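Local coordinates for putative hydrolase (Agrobacterium vitis, PDB 3LLC), which probably hydrolyses fatty-acyl thioesters on proteins and acyl-glucuronide esters, as an alpha/beta hydrolase related to the acyl-protein thioesterase ABHD10, at residues M199-Q213 with Q223-D235. Residues are numbered along the deposited sequence; the frame is centred on the assembly and turned at random. Where two conformers were deposited one is given.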
loop_
_atom_site.group_PDB
_atom_site.type_symbol
_atom_site.label_atom_id
_atom_site.label_comp_id
_atom_site.label_asym_id
_atom_site.label_seq_id
_atom_site.Cartn_x
_atom_site.Cartn_y
_atom_site.Cartn_z
HETATM N N MSE A 199 14.477 -1.334 3.545
HETATM C CA MSE A 199 15.192 -2.505 4.061
HETATM C C MSE A 199 16.726 -2.421 4.007
HETATM O O MSE A 199 17.398 -3.438 4.136
HETATM C CB MSE A 199 14.670 -3.802 3.390
HETATM C CG MSE A 199 13.174 -4.046 3.638
HETATM SE SE MSE A 199 12.585 -5.836 3.028
HETATM C CE MSE A 199 12.960 -5.510 1.130
ATOM N N ALA A 200 17.293 -1.229 3.829
ATOM C CA ALA A 200 18.740 -1.071 3.963
ATOM C C ALA A 200 19.141 -1.035 5.467
ATOM O O ALA A 200 20.307 -1.162 5.799
ATOM C CB ALA A 200 19.296 0.182 3.209
ATOM N N GLY A 201 18.157 -0.869 6.355
ATOM C CA GLY A 201 18.381 -1.029 7.812
ATOM C C GLY A 201 17.151 -1.586 8.512
ATOM O O GLY A 201 16.285 -2.124 7.866
HETATM N N MSE A 202 17.110 -1.496 9.850
HETATM C CA MSE A 202 15.977 -2.020 10.641
HETATM C C MSE A 202 14.812 -1.039 10.669
HETATM O O MSE A 202 15.009 0.174 10.712
HETATM C CB MSE A 202 16.448 -2.347 12.084
HETATM C CG MSE A 202 17.606 -3.324 12.156
HETATM SE SE MSE A 202 17.050 -5.075 11.406
HETATM C CE MSE A 202 15.527 -5.428 12.649
ATOM N N ILE A 203 13.587 -1.551 10.573
ATOM C CA ILE A 203 12.351 -0.737 10.544
ATOM C C ILE A 203 11.661 -0.790 11.942
ATOM O O ILE A 203 11.399 -1.883 12.439
ATOM C CB ILE A 203 11.378 -1.288 9.501
ATOM C CG1 ILE A 203 12.015 -1.252 8.098
ATOM C CG2 ILE A 203 10.018 -0.540 9.543
ATOM C CD1 ILE A 203 11.235 -2.090 7.022
ATOM N N ASP A 204 11.428 0.374 12.568
ATOM C CA ASP A 204 10.752 0.519 13.874
ATOM C C ASP A 204 9.247 0.781 13.649
ATOM O O ASP A 204 8.877 1.889 13.250
ATOM C CB ASP A 204 11.408 1.729 14.582
ATOM C CG ASP A 204 10.824 2.046 15.964
ATOM O OD1 ASP A 204 10.011 1.274 16.511
ATOM O OD2 ASP A 204 11.215 3.106 16.513
ATOM N N THR A 205 8.360 -0.180 13.910
ATOM C CA THR A 205 6.902 0.064 13.689
ATOM C C THR A 205 6.117 0.563 14.914
ATOM O O THR A 205 5.133 1.308 14.767
ATOM C CB THR A 205 6.189 -1.211 13.220
ATOM O OG1 THR A 205 6.406 -2.212 14.208
ATOM C CG2 THR A 205 6.739 -1.654 11.835
ATOM N N GLY A 206 6.485 0.074 16.083
ATOM C CA GLY A 206 5.747 0.326 17.327
ATOM C C GLY A 206 4.356 -0.317 17.443
ATOM O O GLY A 206 3.581 0.080 18.301
ATOM N N CYS A 207 4.025 -1.291 16.579
ATOM C CA CYS A 207 2.710 -1.929 16.622
ATOM C C CYS A 207 2.792 -3.362 16.061
ATOM O O CYS A 207 3.762 -3.681 15.363
ATOM C CB CYS A 207 1.734 -1.134 15.735
ATOM S SG CYS A 207 2.134 -1.093 13.970
ATOM N N PRO A 208 1.752 -4.170 16.293
ATOM C CA PRO A 208 1.753 -5.523 15.643
ATOM C C PRO A 208 1.691 -5.461 14.128
ATOM O O PRO A 208 1.050 -4.567 13.559
ATOM C CB PRO A 208 0.521 -6.216 16.227
ATOM C CG PRO A 208 0.071 -5.359 17.393
ATOM C CD PRO A 208 0.587 -3.976 17.173
ATOM N N VAL A 209 2.367 -6.429 13.487
ATOM C CA VAL A 209 2.400 -6.550 12.032
ATOM C C VAL A 209 2.030 -8.006 11.686
ATOM O O VAL A 209 2.586 -8.932 12.283
ATOM C CB VAL A 209 3.797 -6.219 11.472
ATOM C CG1 VAL A 209 3.814 -6.334 9.927
ATOM C CG2 VAL A 209 4.258 -4.773 11.845
ATOM N N HIS A 210 1.097 -8.199 10.743
ATOM C CA HIS A 210 0.758 -9.516 10.216
ATOM C C HIS A 210 0.900 -9.436 8.711
ATOM O O HIS A 210 0.176 -8.652 8.060
ATOM C CB HIS A 210 -0.676 -9.880 10.561
ATOM C CG HIS A 210 -1.027 -11.327 10.320
ATOM N ND1 HIS A 210 -2.099 -11.939 10.935
ATOM C CD2 HIS A 210 -0.447 -12.279 9.548
ATOM C CE1 HIS A 210 -2.173 -13.202 10.537
ATOM N NE2 HIS A 210 -1.175 -13.437 9.704
ATOM N N ILE A 211 1.794 -10.260 8.170
ATOM C CA ILE A 211 2.005 -10.385 6.697
ATOM C C ILE A 211 1.333 -11.690 6.194
ATOM O O ILE A 211 1.467 -12.746 6.828
ATOM C CB ILE A 211 3.504 -10.446 6.343
ATOM C CG1 ILE A 211 4.273 -9.216 6.874
ATOM C CG2 ILE A 211 3.731 -10.601 4.780
ATOM C CD1 ILE A 211 5.792 -9.492 7.160
ATOM N N LEU A 212 0.603 -11.583 5.067
ATOM C CA LEU A 212 -0.022 -12.723 4.369
ATOM C C LEU A 212 0.661 -12.784 2.985
ATOM O O LEU A 212 0.729 -11.762 2.276
ATOM C CB LEU A 212 -1.521 -12.514 4.203
ATOM C CG LEU A 212 -2.392 -12.559 5.479
ATOM C CD1 LEU A 212 -3.649 -11.697 5.348
ATOM C CD2 LEU A 212 -2.819 -13.990 5.774
ATOM N N GLN A 213 1.184 -13.964 2.623
ATOM C CA GLN A 213 2.025 -14.114 1.428
ATOM C C GLN A 213 1.845 -15.505 0.805
ATOM O O GLN A 213 1.930 -16.567 1.480
ATOM C CB GLN A 213 3.499 -13.884 1.812
ATOM C CG GLN A 213 4.518 -14.186 0.728
ATOM C CD GLN A 213 4.549 -13.130 -0.373
ATOM O OE1 GLN A 213 4.621 -11.913 -0.111
ATOM N NE2 GLN A 213 4.529 -13.600 -1.623
ATOM N N GLN A 223 10.134 -15.412 -0.629
ATOM C CA GLN A 223 11.430 -15.113 0.048
ATOM C C GLN A 223 11.555 -13.609 0.403
ATOM O O GLN A 223 12.285 -13.228 1.354
ATOM C CB GLN A 223 12.619 -15.548 -0.824
ATOM C CG GLN A 223 12.732 -17.087 -1.066
ATOM C CD GLN A 223 11.999 -17.609 -2.327
ATOM O OE1 GLN A 223 11.044 -16.994 -2.844
ATOM N NE2 GLN A 223 12.422 -18.798 -2.785
ATOM N N HIS A 224 10.870 -12.748 -0.376
ATOM C CA HIS A 224 10.862 -11.298 -0.115
ATOM C C HIS A 224 10.160 -10.993 1.225
ATOM O O HIS A 224 10.578 -10.054 1.956
ATOM C CB HIS A 224 10.176 -10.558 -1.260
ATOM C CG HIS A 224 10.535 -9.108 -1.370
ATOM N ND1 HIS A 224 11.824 -8.677 -1.633
ATOM C CD2 HIS A 224 9.768 -7.993 -1.286
ATOM C CE1 HIS A 224 11.830 -7.350 -1.690
ATOM N NE2 HIS A 224 10.598 -6.909 -1.479
ATOM N N ALA A 225 9.128 -11.771 1.568
ATOM C CA ALA A 225 8.411 -11.621 2.849
ATOM C C ALA A 225 9.303 -12.051 4.025
ATOM O O ALA A 225 9.301 -11.408 5.071
ATOM C CB ALA A 225 7.058 -12.410 2.860
ATOM N N LEU A 226 10.075 -13.130 3.843
ATOM C CA LEU A 226 11.062 -13.578 4.840
ATOM C C LEU A 226 12.146 -12.510 5.030
ATOM O O LEU A 226 12.567 -12.258 6.159
ATOM C CB LEU A 226 11.672 -14.937 4.448
ATOM C CG LEU A 226 10.721 -16.144 4.632
ATOM C CD1 LEU A 226 11.296 -17.399 3.897
ATOM C CD2 LEU A 226 10.457 -16.460 6.124
ATOM N N LYS A 227 12.585 -11.873 3.937
ATOM C CA LYS A 227 13.538 -10.745 4.027
ATOM C C LYS A 227 12.941 -9.566 4.849
ATOM O O LYS A 227 13.607 -9.011 5.749
ATOM C CB LYS A 227 13.933 -10.247 2.626
ATOM C CG LYS A 227 14.990 -9.131 2.641
ATOM C CD LYS A 227 15.373 -8.662 1.189
ATOM C CE LYS A 227 16.437 -7.570 1.190
ATOM N NZ LYS A 227 16.954 -7.309 -0.181
ATOM N N LEU A 228 11.692 -9.212 4.580
ATOM C CA LEU A 228 11.023 -8.147 5.367
ATOM C C LEU A 228 10.970 -8.480 6.877
ATOM O O LEU A 228 11.245 -7.613 7.717
ATOM C CB LEU A 228 9.616 -7.864 4.825
ATOM C CG LEU A 228 8.742 -6.869 5.611
ATOM C CD1 LEU A 228 9.476 -5.503 5.765
ATOM C CD2 LEU A 228 7.315 -6.707 4.976
ATOM N N VAL A 229 10.675 -9.737 7.225
ATOM C CA VAL A 229 10.643 -10.132 8.633
ATOM C C VAL A 229 12.029 -9.917 9.303
ATOM O O VAL A 229 12.098 -9.478 10.447
ATOM C CB VAL A 229 10.133 -11.598 8.834
ATOM C CG1 VAL A 229 10.405 -12.137 10.310
ATOM C CG2 VAL A 229 8.636 -11.707 8.429
ATOM N N GLU A 230 13.119 -10.174 8.574
ATOM C CA GLU A 230 14.488 -9.932 9.084
ATOM C C GLU A 230 14.772 -8.443 9.347
ATOM O O GLU A 230 15.707 -8.136 10.053
ATOM C CB GLU A 230 15.555 -10.477 8.111
ATOM C CG GLU A 230 15.443 -12.004 7.937
ATOM C CD GLU A 230 16.291 -12.620 6.808
ATOM O OE1 GLU A 230 16.943 -11.886 6.025
ATOM O OE2 GLU A 230 16.270 -13.879 6.705
ATOM N N HIS A 231 13.978 -7.542 8.777
ATOM C CA HIS A 231 14.143 -6.087 8.957
ATOM C C HIS A 231 13.083 -5.465 9.912
ATOM O O HIS A 231 13.021 -4.246 10.069
ATOM C CB HIS A 231 14.173 -5.389 7.600
ATOM C CG HIS A 231 15.429 -5.662 6.834
ATOM N ND1 HIS A 231 15.570 -6.772 6.017
ATOM C CD2 HIS A 231 16.640 -5.051 6.853
ATOM C CE1 HIS A 231 16.808 -6.798 5.534
ATOM N NE2 HIS A 231 17.487 -5.788 6.055
ATOM N N LEU A 232 12.245 -6.308 10.514
ATOM C CA LEU A 232 11.178 -5.839 11.425
ATOM C C LEU A 232 11.537 -6.153 12.869
ATOM O O LEU A 232 12.530 -6.824 13.139
ATOM C CB LEU A 232 9.812 -6.432 11.031
ATOM C CG LEU A 232 9.124 -5.884 9.785
ATOM C CD1 LEU A 232 7.923 -6.758 9.398
ATOM C CD2 LEU A 232 8.714 -4.410 9.994
ATOM N N PRO A 233 10.796 -5.570 13.826
ATOM C CA PRO A 233 11.174 -5.770 15.216
ATOM C C PRO A 233 11.150 -7.249 15.639
ATOM O O PRO A 233 10.476 -8.082 15.003
ATOM C CB PRO A 233 10.102 -4.972 15.980
ATOM C CG PRO A 233 9.731 -3.872 15.055
ATOM C CD PRO A 233 9.725 -4.557 13.690
ATOM N N ALA A 234 11.868 -7.552 16.712
ATOM C CA ALA A 234 11.927 -8.915 17.259
ATOM C C ALA A 234 10.638 -9.397 18.007
ATOM O O ALA A 234 10.614 -10.510 18.534
ATOM C CB ALA A 234 13.185 -9.047 18.179
ATOM N N ASP A 235 9.614 -8.545 18.083
ATOM C CA ASP A 235 8.368 -8.852 18.787
ATOM C C ASP A 235 7.152 -8.454 17.943
ATOM O O ASP A 235 7.226 -7.546 17.077
ATOM C CB ASP A 235 8.312 -8.097 20.118
ATOM C CG ASP A 235 8.230 -6.592 19.923
ATOM O OD1 ASP A 235 9.257 -5.977 19.562
ATOM O OD2 ASP A 235 7.133 -6.032 20.109
HETATM O O HOH W 1 20.273 -4.598 6.250
HETATM O O HOH W 2 6.220 -5.101 15.632
#
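Strand 209-214 and helix 222-230 open a beta-alpha-beta crossover of the alpha/beta-hydrolase fold, and Ile211 on the strand meets Leu228, Val229 and Leu232 with its CD1. That methyl lies 3.8 Å from Val229 CG2 and reaches Leu232 CD1 as well, while Ile211 CG2 rests against Ala225 CB. Further along the strand, the aliphatic part of Gln213 bends over the same alanine, CG to CB 3.8 Å. The axes of 209-213 and 223-230 run nearly antiparallel (166°) and come within 9.4 Å of each other.

The loop leading into the strand wraps the end of the helix. Ile203 N donates to His231 O at 2.8 Å, almost straight, and Ile203 CD1 packs crosswise on Leu228 CD1. Leu232 divides its methyls, CD1 facing Val209 and Ile211, CD2 facing Ile203 and Thr205. The His231 ring carries Met199 CB above its centre, a CH-pi contact 4.0 Å from the centroid; its ND1 bonds Lys227 O in the ring plane, which fixes the ring's rotation, and a water meets NE2. The selenium of Met199, a selenomethionine, touches Leu228 CA at 3.6 Å (from SE), and a bend at chi3 (-64°) turns CE toward His224 CE1.

Pro147 O holds His224 NE2, and Lys227 NZ forms a salt bridge with Asp152 of helix 149-154. In the sheet, strand 209-214 runs between parallel strands 136-143 and 237-242, with helix 252-266 packed against His210 and Leu212 of the strand.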